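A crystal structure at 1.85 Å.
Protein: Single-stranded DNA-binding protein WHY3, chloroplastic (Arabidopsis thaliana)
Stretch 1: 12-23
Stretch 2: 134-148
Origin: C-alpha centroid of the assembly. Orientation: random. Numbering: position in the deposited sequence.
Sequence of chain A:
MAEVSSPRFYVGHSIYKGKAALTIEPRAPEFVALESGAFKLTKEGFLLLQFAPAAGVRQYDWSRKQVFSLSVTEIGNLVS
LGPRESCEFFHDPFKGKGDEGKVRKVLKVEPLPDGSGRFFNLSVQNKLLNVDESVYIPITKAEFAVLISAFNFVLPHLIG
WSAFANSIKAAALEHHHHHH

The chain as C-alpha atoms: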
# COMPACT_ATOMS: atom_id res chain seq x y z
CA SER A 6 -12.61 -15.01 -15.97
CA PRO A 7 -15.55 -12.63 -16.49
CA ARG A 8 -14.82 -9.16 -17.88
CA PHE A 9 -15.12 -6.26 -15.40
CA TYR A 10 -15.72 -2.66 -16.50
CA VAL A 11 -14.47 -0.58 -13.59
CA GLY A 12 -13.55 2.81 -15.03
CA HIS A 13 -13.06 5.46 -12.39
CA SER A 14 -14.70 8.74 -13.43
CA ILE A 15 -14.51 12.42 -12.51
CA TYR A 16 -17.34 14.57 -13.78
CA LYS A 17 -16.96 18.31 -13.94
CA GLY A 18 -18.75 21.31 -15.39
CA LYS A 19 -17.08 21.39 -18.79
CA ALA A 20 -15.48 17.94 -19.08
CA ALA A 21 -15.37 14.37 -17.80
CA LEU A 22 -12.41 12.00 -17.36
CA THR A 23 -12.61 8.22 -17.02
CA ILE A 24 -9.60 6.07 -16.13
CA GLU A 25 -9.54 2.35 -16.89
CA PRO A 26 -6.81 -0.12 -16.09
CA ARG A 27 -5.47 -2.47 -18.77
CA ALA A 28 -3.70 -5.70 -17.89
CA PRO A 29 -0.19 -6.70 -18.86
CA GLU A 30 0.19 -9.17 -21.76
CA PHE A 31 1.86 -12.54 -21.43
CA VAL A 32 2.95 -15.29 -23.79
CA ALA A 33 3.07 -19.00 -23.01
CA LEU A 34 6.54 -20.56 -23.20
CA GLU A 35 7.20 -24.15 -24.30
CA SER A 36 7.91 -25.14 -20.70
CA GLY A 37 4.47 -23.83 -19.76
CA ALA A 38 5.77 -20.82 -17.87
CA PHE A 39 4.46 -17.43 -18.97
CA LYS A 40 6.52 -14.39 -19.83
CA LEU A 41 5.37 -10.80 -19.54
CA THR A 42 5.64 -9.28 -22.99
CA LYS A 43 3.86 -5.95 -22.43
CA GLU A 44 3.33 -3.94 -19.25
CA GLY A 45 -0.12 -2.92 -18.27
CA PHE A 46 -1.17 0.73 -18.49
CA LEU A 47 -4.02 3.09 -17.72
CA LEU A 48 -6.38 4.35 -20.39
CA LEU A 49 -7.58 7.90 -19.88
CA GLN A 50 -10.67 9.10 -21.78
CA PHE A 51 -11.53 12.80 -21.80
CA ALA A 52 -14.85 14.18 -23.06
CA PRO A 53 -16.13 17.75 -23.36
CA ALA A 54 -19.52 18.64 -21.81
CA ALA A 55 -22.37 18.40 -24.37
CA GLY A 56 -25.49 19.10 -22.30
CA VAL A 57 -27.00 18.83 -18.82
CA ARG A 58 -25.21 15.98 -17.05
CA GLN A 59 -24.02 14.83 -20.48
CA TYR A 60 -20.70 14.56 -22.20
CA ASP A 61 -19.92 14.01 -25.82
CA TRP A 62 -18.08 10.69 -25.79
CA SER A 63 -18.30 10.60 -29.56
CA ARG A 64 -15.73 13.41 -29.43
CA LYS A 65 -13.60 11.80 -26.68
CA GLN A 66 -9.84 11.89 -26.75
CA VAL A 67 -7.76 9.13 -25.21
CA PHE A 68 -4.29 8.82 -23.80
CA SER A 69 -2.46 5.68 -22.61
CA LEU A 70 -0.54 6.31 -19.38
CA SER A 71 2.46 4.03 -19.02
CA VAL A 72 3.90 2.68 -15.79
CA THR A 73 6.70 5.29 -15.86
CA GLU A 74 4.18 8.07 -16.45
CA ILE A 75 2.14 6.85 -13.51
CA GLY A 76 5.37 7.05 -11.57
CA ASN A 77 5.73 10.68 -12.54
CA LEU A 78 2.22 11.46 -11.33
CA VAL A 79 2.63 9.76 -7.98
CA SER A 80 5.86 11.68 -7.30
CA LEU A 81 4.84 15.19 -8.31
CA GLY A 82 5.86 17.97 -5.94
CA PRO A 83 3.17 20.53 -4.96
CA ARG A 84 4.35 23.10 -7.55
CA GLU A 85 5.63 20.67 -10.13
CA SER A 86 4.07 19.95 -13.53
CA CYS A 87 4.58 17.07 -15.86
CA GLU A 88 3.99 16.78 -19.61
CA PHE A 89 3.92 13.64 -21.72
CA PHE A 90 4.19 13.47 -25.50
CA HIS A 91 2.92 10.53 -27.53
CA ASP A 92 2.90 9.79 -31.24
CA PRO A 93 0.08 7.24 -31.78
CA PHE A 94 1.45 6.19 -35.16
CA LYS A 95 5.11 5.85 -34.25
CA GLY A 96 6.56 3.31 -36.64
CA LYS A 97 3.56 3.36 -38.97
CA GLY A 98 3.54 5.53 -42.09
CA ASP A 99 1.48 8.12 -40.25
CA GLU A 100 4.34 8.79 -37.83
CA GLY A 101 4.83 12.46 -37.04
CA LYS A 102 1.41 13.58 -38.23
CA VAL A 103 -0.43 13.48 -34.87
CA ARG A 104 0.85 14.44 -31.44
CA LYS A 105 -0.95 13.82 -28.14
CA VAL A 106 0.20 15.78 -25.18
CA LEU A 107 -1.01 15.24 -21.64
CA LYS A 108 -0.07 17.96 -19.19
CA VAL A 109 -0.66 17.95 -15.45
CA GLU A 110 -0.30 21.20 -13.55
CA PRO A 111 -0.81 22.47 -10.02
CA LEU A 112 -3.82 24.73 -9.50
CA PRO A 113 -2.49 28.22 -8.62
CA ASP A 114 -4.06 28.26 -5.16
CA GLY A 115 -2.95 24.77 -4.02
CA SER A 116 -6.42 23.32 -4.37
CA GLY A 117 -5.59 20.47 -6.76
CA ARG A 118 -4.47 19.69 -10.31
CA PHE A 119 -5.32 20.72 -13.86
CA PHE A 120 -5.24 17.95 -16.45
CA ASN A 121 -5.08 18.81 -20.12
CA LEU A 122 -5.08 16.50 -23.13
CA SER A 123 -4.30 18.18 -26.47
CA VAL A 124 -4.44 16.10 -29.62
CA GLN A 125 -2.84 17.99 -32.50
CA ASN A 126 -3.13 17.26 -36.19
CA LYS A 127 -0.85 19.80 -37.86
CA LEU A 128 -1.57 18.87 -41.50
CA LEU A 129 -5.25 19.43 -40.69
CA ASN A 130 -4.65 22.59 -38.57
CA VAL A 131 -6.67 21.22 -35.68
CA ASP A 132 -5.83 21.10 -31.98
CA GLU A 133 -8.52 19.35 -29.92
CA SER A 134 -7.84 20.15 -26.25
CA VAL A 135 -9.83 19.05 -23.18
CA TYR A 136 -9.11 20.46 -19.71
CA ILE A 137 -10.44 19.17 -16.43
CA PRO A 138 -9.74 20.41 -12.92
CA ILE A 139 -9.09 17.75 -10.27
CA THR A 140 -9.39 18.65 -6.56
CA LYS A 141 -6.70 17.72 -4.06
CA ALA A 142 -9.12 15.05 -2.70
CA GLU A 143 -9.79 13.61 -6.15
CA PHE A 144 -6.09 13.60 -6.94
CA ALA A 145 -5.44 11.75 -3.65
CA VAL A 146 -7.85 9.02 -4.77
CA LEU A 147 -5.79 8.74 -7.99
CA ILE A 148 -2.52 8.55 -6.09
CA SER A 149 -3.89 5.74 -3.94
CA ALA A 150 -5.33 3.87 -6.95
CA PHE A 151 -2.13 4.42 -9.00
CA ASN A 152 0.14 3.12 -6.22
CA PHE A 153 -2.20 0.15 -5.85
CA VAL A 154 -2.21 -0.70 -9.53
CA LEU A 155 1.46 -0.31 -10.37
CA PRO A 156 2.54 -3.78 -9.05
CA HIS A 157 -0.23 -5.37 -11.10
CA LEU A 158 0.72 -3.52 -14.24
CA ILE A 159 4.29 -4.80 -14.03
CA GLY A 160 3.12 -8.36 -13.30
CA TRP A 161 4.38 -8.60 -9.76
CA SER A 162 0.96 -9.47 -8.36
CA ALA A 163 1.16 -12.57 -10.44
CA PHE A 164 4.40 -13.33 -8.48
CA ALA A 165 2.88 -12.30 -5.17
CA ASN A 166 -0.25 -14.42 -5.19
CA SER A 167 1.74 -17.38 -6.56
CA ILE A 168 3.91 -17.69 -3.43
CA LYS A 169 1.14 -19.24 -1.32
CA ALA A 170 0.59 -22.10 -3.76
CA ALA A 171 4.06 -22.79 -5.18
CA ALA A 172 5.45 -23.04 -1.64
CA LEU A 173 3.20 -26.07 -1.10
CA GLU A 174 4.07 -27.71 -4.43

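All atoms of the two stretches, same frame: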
# COMPACT_ATOMS: atom_id res chain seq x y z
N GLY A 12 -14.06 1.47 -14.84
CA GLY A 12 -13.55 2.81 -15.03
C GLY A 12 -13.86 3.71 -13.84
O GLY A 12 -14.93 3.67 -13.26
N HIS A 13 -12.87 4.49 -13.44
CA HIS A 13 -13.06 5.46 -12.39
C HIS A 13 -13.24 6.81 -13.07
O HIS A 13 -12.39 7.24 -13.82
CB HIS A 13 -11.86 5.44 -11.45
CG HIS A 13 -11.85 6.56 -10.46
ND1 HIS A 13 -12.78 6.69 -9.45
CD2 HIS A 13 -11.02 7.62 -10.34
CE1 HIS A 13 -12.52 7.78 -8.75
NE2 HIS A 13 -11.46 8.37 -9.28
N SER A 14 -14.37 7.46 -12.80
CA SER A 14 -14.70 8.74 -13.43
C SER A 14 -14.76 9.98 -12.53
O SER A 14 -15.16 9.93 -11.37
CB SER A 14 -16.04 8.59 -14.14
OG SER A 14 -15.96 7.50 -15.03
N ILE A 15 -14.42 11.11 -13.13
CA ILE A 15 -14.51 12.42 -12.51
C ILE A 15 -15.31 13.27 -13.46
O ILE A 15 -14.94 13.41 -14.62
CB ILE A 15 -13.13 12.98 -12.31
CG1 ILE A 15 -12.36 12.06 -11.36
CG2 ILE A 15 -13.17 14.39 -11.72
CD1 ILE A 15 -10.87 12.23 -11.43
N TYR A 16 -16.42 13.80 -12.96
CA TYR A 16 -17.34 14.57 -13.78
C TYR A 16 -17.33 16.03 -13.36
O TYR A 16 -17.58 16.34 -12.20
CB TYR A 16 -18.74 14.02 -13.60
CG TYR A 16 -18.89 12.60 -14.02
CD1 TYR A 16 -18.94 12.26 -15.35
CD2 TYR A 16 -18.97 11.58 -13.07
CE1 TYR A 16 -19.06 10.96 -15.74
CE2 TYR A 16 -19.10 10.27 -13.46
CZ TYR A 16 -19.16 9.97 -14.79
OH TYR A 16 -19.29 8.68 -15.20
N LYS A 17 -17.00 16.93 -14.28
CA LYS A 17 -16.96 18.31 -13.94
C LYS A 17 -17.86 19.12 -14.87
O LYS A 17 -18.51 18.58 -15.77
CB LYS A 17 -15.51 18.84 -13.95
CG LYS A 17 -14.64 18.27 -12.82
CD LYS A 17 -15.12 18.70 -11.42
CE LYS A 17 -14.49 17.84 -10.34
NZ LYS A 17 -13.15 18.34 -10.01
N GLY A 18 -17.85 20.43 -14.67
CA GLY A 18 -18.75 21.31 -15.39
C GLY A 18 -18.62 21.30 -16.89
O GLY A 18 -19.62 21.34 -17.60
N LYS A 19 -17.38 21.24 -17.38
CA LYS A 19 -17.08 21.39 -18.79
C LYS A 19 -16.50 20.13 -19.41
O LYS A 19 -16.30 20.08 -20.60
CB LYS A 19 -16.07 22.53 -18.97
CG LYS A 19 -16.61 23.90 -18.57
CD LYS A 19 -15.49 24.92 -18.49
CE LYS A 19 -15.97 26.27 -17.99
NZ LYS A 19 -14.82 27.17 -17.68
N ALA A 20 -16.18 19.13 -18.59
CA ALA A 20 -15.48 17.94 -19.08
C ALA A 20 -15.63 16.81 -18.08
O ALA A 20 -15.94 17.06 -16.93
CB ALA A 20 -14.04 18.25 -19.28
N ALA A 21 -15.45 15.59 -18.57
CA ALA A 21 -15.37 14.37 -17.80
C ALA A 21 -14.07 13.64 -18.14
O ALA A 21 -13.55 13.75 -19.24
CB ALA A 21 -16.57 13.46 -18.13
N LEU A 22 -13.58 12.85 -17.18
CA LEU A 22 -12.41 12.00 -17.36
C LEU A 22 -12.73 10.62 -16.78
O LEU A 22 -13.21 10.53 -15.66
CB LEU A 22 -11.23 12.59 -16.55
CG LEU A 22 -9.97 11.73 -16.45
CD1 LEU A 22 -9.37 11.42 -17.80
CD2 LEU A 22 -8.96 12.40 -15.52
N THR A 23 -12.49 9.58 -17.54
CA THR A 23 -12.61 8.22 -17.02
C THR A 23 -11.27 7.53 -17.20
O THR A 23 -10.58 7.70 -18.20
CB THR A 23 -13.72 7.42 -17.78
OG1 THR A 23 -14.95 8.13 -17.71
CG2 THR A 23 -13.91 6.09 -17.16
N SER A 134 -8.44 20.01 -27.58
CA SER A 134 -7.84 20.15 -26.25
C SER A 134 -8.96 20.08 -25.24
O SER A 134 -9.97 20.74 -25.41
CB SER A 134 -7.09 21.49 -26.17
OG SER A 134 -6.20 21.62 -25.05
N VAL A 135 -8.82 19.22 -24.23
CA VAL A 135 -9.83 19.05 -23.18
C VAL A 135 -9.12 19.29 -21.86
O VAL A 135 -8.07 18.70 -21.65
CB VAL A 135 -10.44 17.63 -23.16
CG1 VAL A 135 -11.48 17.52 -22.02
CG2 VAL A 135 -11.11 17.30 -24.48
N TYR A 136 -9.68 20.15 -21.02
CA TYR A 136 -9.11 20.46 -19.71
C TYR A 136 -10.08 20.01 -18.66
O TYR A 136 -11.31 20.15 -18.83
CB TYR A 136 -8.99 21.96 -19.54
CG TYR A 136 -7.91 22.59 -20.38
CD1 TYR A 136 -8.15 22.95 -21.70
CD2 TYR A 136 -6.67 22.86 -19.84
CE1 TYR A 136 -7.14 23.54 -22.47
CE2 TYR A 136 -5.66 23.42 -20.60
CZ TYR A 136 -5.91 23.79 -21.90
OH TYR A 136 -4.90 24.36 -22.64
N ILE A 137 -9.56 19.51 -17.55
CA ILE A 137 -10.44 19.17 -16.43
C ILE A 137 -9.70 19.45 -15.14
O ILE A 137 -8.55 19.07 -14.98
CB ILE A 137 -10.96 17.75 -16.53
CG1 ILE A 137 -12.08 17.52 -15.49
CG2 ILE A 137 -9.82 16.76 -16.37
CD1 ILE A 137 -12.72 16.15 -15.52
N PRO A 138 -10.32 20.20 -14.25
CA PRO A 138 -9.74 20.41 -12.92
C PRO A 138 -10.04 19.25 -11.97
O PRO A 138 -11.15 18.69 -11.99
CB PRO A 138 -10.46 21.67 -12.43
CG PRO A 138 -11.77 21.62 -13.10
CD PRO A 138 -11.58 20.93 -14.42
N ILE A 139 -9.05 18.91 -11.18
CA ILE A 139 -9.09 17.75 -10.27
C ILE A 139 -8.78 18.34 -8.90
O ILE A 139 -7.72 18.95 -8.73
CB ILE A 139 -7.98 16.73 -10.71
CG1 ILE A 139 -8.16 16.30 -12.19
CG2 ILE A 139 -7.93 15.48 -9.86
CD1 ILE A 139 -9.49 15.62 -12.46
N THR A 140 -9.66 18.17 -7.92
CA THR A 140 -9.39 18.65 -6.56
C THR A 140 -8.28 17.88 -5.91
O THR A 140 -7.96 16.76 -6.32
CB THR A 140 -10.62 18.59 -5.63
OG1 THR A 140 -11.00 17.22 -5.40
CG2 THR A 140 -11.83 19.38 -6.21
N LYS A 141 -7.72 18.43 -4.83
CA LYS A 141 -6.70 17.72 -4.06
C LYS A 141 -7.23 16.34 -3.59
O LYS A 141 -6.48 15.36 -3.61
CB LYS A 141 -6.25 18.58 -2.84
CG LYS A 141 -5.23 17.95 -1.93
CD LYS A 141 -4.92 18.91 -0.79
CE LYS A 141 -3.94 18.35 0.21
NZ LYS A 141 -3.95 19.19 1.46
N ALA A 142 -8.49 16.30 -3.17
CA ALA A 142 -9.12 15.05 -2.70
C ALA A 142 -9.26 14.03 -3.82
O ALA A 142 -8.99 12.85 -3.65
CB ALA A 142 -10.46 15.35 -2.12
N GLU A 143 -9.67 14.50 -4.99
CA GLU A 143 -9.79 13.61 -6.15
C GLU A 143 -8.42 13.12 -6.60
O GLU A 143 -8.24 11.96 -6.96
CB GLU A 143 -10.53 14.33 -7.31
CG GLU A 143 -12.00 14.54 -7.07
CD GLU A 143 -12.63 15.65 -7.91
OE1 GLU A 143 -11.92 16.51 -8.49
OE2 GLU A 143 -13.87 15.64 -8.00
N PHE A 144 -7.43 14.00 -6.55
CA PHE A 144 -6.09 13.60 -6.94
C PHE A 144 -5.54 12.58 -5.94
O PHE A 144 -4.82 11.65 -6.31
CB PHE A 144 -5.17 14.82 -7.11
CG PHE A 144 -3.88 14.50 -7.79
CD1 PHE A 144 -3.87 14.20 -9.15
CD2 PHE A 144 -2.69 14.53 -7.11
CE1 PHE A 144 -2.66 13.87 -9.80
CE2 PHE A 144 -1.47 14.21 -7.76
CZ PHE A 144 -1.48 13.89 -9.11
N ALA A 145 -5.88 12.72 -4.66
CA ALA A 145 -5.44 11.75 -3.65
C ALA A 145 -5.99 10.33 -3.90
O ALA A 145 -5.30 9.32 -3.64
CB ALA A 145 -5.84 12.22 -2.19
N VAL A 146 -7.23 10.27 -4.38
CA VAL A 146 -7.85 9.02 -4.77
C VAL A 146 -7.01 8.42 -5.90
O VAL A 146 -6.68 7.23 -5.88
CB VAL A 146 -9.27 9.21 -5.25
CG1 VAL A 146 -9.86 7.91 -5.83
CG2 VAL A 146 -10.16 9.68 -4.10
N LEU A 147 -6.68 9.23 -6.90
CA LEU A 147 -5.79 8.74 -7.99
C LEU A 147 -4.44 8.25 -7.51
O LEU A 147 -3.98 7.17 -7.91
CB LEU A 147 -5.60 9.81 -9.08
CG LEU A 147 -6.86 10.32 -9.76
CD1 LEU A 147 -6.56 11.33 -10.89
CD2 LEU A 147 -7.71 9.17 -10.28
N ILE A 148 -3.78 9.02 -6.66
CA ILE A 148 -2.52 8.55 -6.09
C ILE A 148 -2.65 7.19 -5.40
O ILE A 148 -1.81 6.29 -5.61
CB ILE A 148 -1.88 9.57 -5.13
CG1 ILE A 148 -1.53 10.87 -5.85
CG2 ILE A 148 -0.62 8.99 -4.50
CD1 ILE A 148 -1.14 11.98 -4.87
O HOH W 1 -10.63 10.79 -8.22

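The polar logic of this contact centres on one ammonium group. Lys-17, in the turn between the two strands of a hairpin, has its CA-to-CB bond directed toward the second stretch, and its NZ donates twice: to Pro-138 O at 2.8 Å and to Glu-143 OE1 at 2.7 Å, the latter a salt bridge. The backbone acceptor and the carboxylate lie on either side of the strand-to-helix junction, so a single lysine ties both elements to the hairpin.

Glu-143 is itself held in place. Its OE1 also accepts from Thr-140 N at 2.9 Å, while Glu-143 N donates to Thr-140 OG1 at 3.1 Å. Thr-140, at the N-cap position, therefore exchanges bonds reciprocally with Glu-143, satisfying an amide at the helix start and fixing the carboxylate that receives the lysine.

The backbone of the hairpin pairs with itself: Ile-15 N donates to Leu-22 O (2.9 Å), Leu-22 N to Ile-15 O (3.0 Å) and Lys-17 N to Ala-20 O (2.9 Å). No backbone-to-backbone hydrogen bond crosses between the stretches; strands 20-23 and 134-140 cross at -80°, and they meet by side chains packing on side chains and on backbone atoms. Ile-137 supplies the apolar centre, its CD1 lying 4.2 Å from Ile-15 CG2 and 4.0 Å from Leu-22 CB. Beside it, Ala-20, a small residue whose CA lies 5.8 Å from Ile-137 CA, places its CB 3.8 Å from Val-135 CG1.

Farther along, Ile-15 CD1 meets Ile-139 CD1 at 3.8 Å, and Leu-147 CD2 approaches the edge of the buried His-13 ring, 3.7 Å from CD2 of that histidine. The polar need of NE2 is met through water: one molecule lies 2.8 Å from His-13 NE2 and donates to Glu-143 O at 2.9 Å, a carbonyl that also accepts from Leu-147 N (3.1 Å).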